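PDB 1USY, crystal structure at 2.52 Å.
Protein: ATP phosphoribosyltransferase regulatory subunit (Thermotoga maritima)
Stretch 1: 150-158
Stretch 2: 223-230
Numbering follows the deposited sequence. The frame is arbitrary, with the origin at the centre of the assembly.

Stretch 1 (150-158) VLNLIDTKN
Stretch 2 223-230: IDLTLART

Stretch 1 is the last turns of a helix and the loop that follows; stretch 2 is an irregular segment that runs roughly antiparallel to it, with closest register at Asp 155 and Leu 227, CA to CA 4.3 Å. Together they bury 406 Å². Leu 151 (m, t), pointing sideways, packs its CD2 3.7 Å from the CB of Ala 228, a short apolar side chain that points toward the helix and is buried there. One turn on, Ile 154 (m, m) points toward stretch 2; its CG2 lies 4.1 Å from Thr 226 CB. Asp 155 (t, chi1 -157°) turns its carboxylate onto the chain: OD1 sits 3.3 Å from Leu 227 CA, a residue of positive phi, and 3.2 Å from Arg 229 NH1. This salt bridge is purely electrostatic, since OD1 lies over one face of the guanidinium and no N-H points at it. The helix closes in a Schellman motif at Lys 157 (phi/psi 49/26), with Lys 157 N bonded to Ile 154 O and Asn 158 N to Leu 153 O (both 2.9 Å). The long Lys 157 side chain (m, t, 149°, t) passes Thr 226 OG1, 3.3 Å from CE, and NZ donates to Asp 224 OD2 at 2.8 Å in a buried salt bridge. Asp 224 (t) is steadied through OD1, which accepts from Thr 226 N (2.7 Å) and OG1 (2.4 Å, very short; Thr 226 is p).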

# COMPACT_ATOMS: atom_id res chain seq x y z
N VAL B 150 -23.91 27.65 17.92
CA VAL B 150 -24.17 27.65 19.35
C VAL B 150 -23.90 26.27 19.97
O VAL B 150 -23.60 26.20 21.15
CB VAL B 150 -25.52 28.27 19.84
CG1 VAL B 150 -25.96 29.46 18.97
CG2 VAL B 150 -26.59 27.22 20.05
N LEU B 151 -23.88 25.20 19.18
CA LEU B 151 -23.39 23.96 19.79
C LEU B 151 -21.86 24.04 20.02
O LEU B 151 -21.39 23.70 21.12
CB LEU B 151 -23.84 22.70 19.04
CG LEU B 151 -25.35 22.41 19.09
CD1 LEU B 151 -25.79 21.58 17.88
CD2 LEU B 151 -25.80 21.75 20.42
N ASN B 152 -21.13 24.55 19.03
CA ASN B 152 -19.68 24.65 19.14
C ASN B 152 -19.31 25.51 20.36
O ASN B 152 -18.35 25.21 21.10
CB ASN B 152 -19.03 25.19 17.86
CG ASN B 152 -18.83 24.10 16.80
OD1 ASN B 152 -19.74 23.31 16.53
ND2 ASN B 152 -17.65 24.06 16.19
N LEU B 153 -20.07 26.58 20.54
CA LEU B 153 -19.88 27.47 21.66
C LEU B 153 -20.16 26.81 23.04
O LEU B 153 -19.38 26.99 23.95
CB LEU B 153 -20.72 28.72 21.47
CG LEU B 153 -20.41 29.54 20.21
CD1 LEU B 153 -21.40 30.69 20.01
CD2 LEU B 153 -18.94 30.03 20.13
N ILE B 154 -21.26 26.04 23.16
CA ILE B 154 -21.56 25.26 24.34
C ILE B 154 -20.34 24.38 24.65
O ILE B 154 -19.84 24.30 25.80
CB ILE B 154 -22.78 24.28 24.09
CG1 ILE B 154 -24.02 24.96 23.46
CG2 ILE B 154 -23.11 23.51 25.33
CD1 ILE B 154 -25.01 25.58 24.39
N ASP B 155 -19.93 23.68 23.61
CA ASP B 155 -18.90 22.66 23.67
C ASP B 155 -17.61 23.25 24.21
O ASP B 155 -16.82 22.63 24.90
CB ASP B 155 -18.63 22.22 22.24
CG ASP B 155 -18.04 20.85 22.16
OD1 ASP B 155 -17.71 20.22 23.22
OD2 ASP B 155 -17.86 20.34 21.02
N THR B 156 -17.44 24.51 23.85
CA THR B 156 -16.24 25.24 24.05
C THR B 156 -16.39 26.17 25.27
O THR B 156 -15.43 26.85 25.69
CB THR B 156 -16.03 25.91 22.74
OG1 THR B 156 -14.89 25.32 22.11
CG2 THR B 156 -15.80 27.35 22.85
N LYS B 157 -17.59 26.12 25.88
CA LYS B 157 -17.97 26.97 27.00
C LYS B 157 -17.64 28.44 26.73
O LYS B 157 -17.40 29.23 27.67
CB LYS B 157 -17.30 26.53 28.31
CG LYS B 157 -17.32 25.07 28.58
CD LYS B 157 -16.98 24.75 30.05
CE LYS B 157 -17.71 23.47 30.49
NZ LYS B 157 -17.24 22.82 31.75
N ASN B 158 -17.61 28.80 25.45
CA ASN B 158 -17.49 30.17 25.00
C ASN B 158 -18.68 31.05 25.44
O ASN B 158 -19.49 31.54 24.65
CB ASN B 158 -17.30 30.22 23.50
CG ASN B 158 -16.54 31.45 23.06
OD1 ASN B 158 -15.80 31.42 22.09
ND2 ASN B 158 -16.72 32.55 23.78
N ILE B 223 -22.09 17.28 37.55
CA ILE B 223 -23.01 17.33 36.46
C ILE B 223 -22.55 18.39 35.50
O ILE B 223 -22.28 19.51 35.91
CB ILE B 223 -24.39 17.68 37.02
CG1 ILE B 223 -24.91 16.58 37.98
CG2 ILE B 223 -25.33 18.04 35.87
CD1 ILE B 223 -25.67 15.40 37.33
N ASP B 224 -22.43 18.04 34.23
CA ASP B 224 -21.96 18.99 33.19
C ASP B 224 -22.61 18.68 31.85
O ASP B 224 -22.38 17.65 31.25
CB ASP B 224 -20.44 18.92 33.04
CG ASP B 224 -19.89 19.92 32.01
OD1 ASP B 224 -20.57 20.20 30.97
OD2 ASP B 224 -18.78 20.47 32.19
N LEU B 225 -23.44 19.60 31.40
CA LEU B 225 -24.28 19.43 30.22
C LEU B 225 -23.69 20.10 28.96
O LEU B 225 -24.41 20.29 27.96
CB LEU B 225 -25.64 20.02 30.52
CG LEU B 225 -26.64 19.26 31.42
CD1 LEU B 225 -26.10 18.00 32.11
CD2 LEU B 225 -27.18 20.23 32.45
N THR B 226 -22.43 20.55 29.09
CA THR B 226 -21.83 20.99 27.84
C THR B 226 -21.42 19.73 27.04
O THR B 226 -22.00 18.66 27.20
CB THR B 226 -20.64 21.92 28.17
OG1 THR B 226 -19.69 21.25 28.98
CG2 THR B 226 -21.08 23.18 28.94
N LEU B 227 -20.45 19.88 26.21
CA LEU B 227 -19.92 18.82 25.31
C LEU B 227 -21.07 18.23 24.47
O LEU B 227 -21.56 17.10 24.69
CB LEU B 227 -19.04 17.72 26.07
CG LEU B 227 -19.59 16.63 27.05
CD1 LEU B 227 -18.51 16.27 28.10
CD2 LEU B 227 -20.83 16.97 27.87
N ALA B 228 -21.41 19.11 23.54
CA ALA B 228 -22.44 18.93 22.53
C ALA B 228 -21.96 17.96 21.43
O ALA B 228 -22.77 17.35 20.73
CB ALA B 228 -22.75 20.28 21.88
N ARG B 229 -20.63 17.80 21.28
CA ARG B 229 -20.10 16.89 20.22
C ARG B 229 -20.42 15.43 20.54
O ARG B 229 -20.36 14.57 19.64
CB ARG B 229 -18.57 16.97 20.04
CG ARG B 229 -17.82 17.42 21.28
CD ARG B 229 -17.25 16.26 22.09
NE ARG B 229 -16.68 16.73 23.35
CZ ARG B 229 -15.76 17.70 23.43
NH1 ARG B 229 -15.29 18.29 22.32
NH2 ARG B 229 -15.25 18.15 24.58
N THR B 230 -20.84 15.06 21.75
CA THR B 230 -21.36 13.73 22.02
C THR B 230 -22.74 13.51 21.36
O THR B 230 -23.31 12.41 21.47
CB THR B 230 -21.51 13.54 23.50
OG1 THR B 230 -22.25 14.66 24.00
CG2 THR B 230 -20.17 13.62 24.22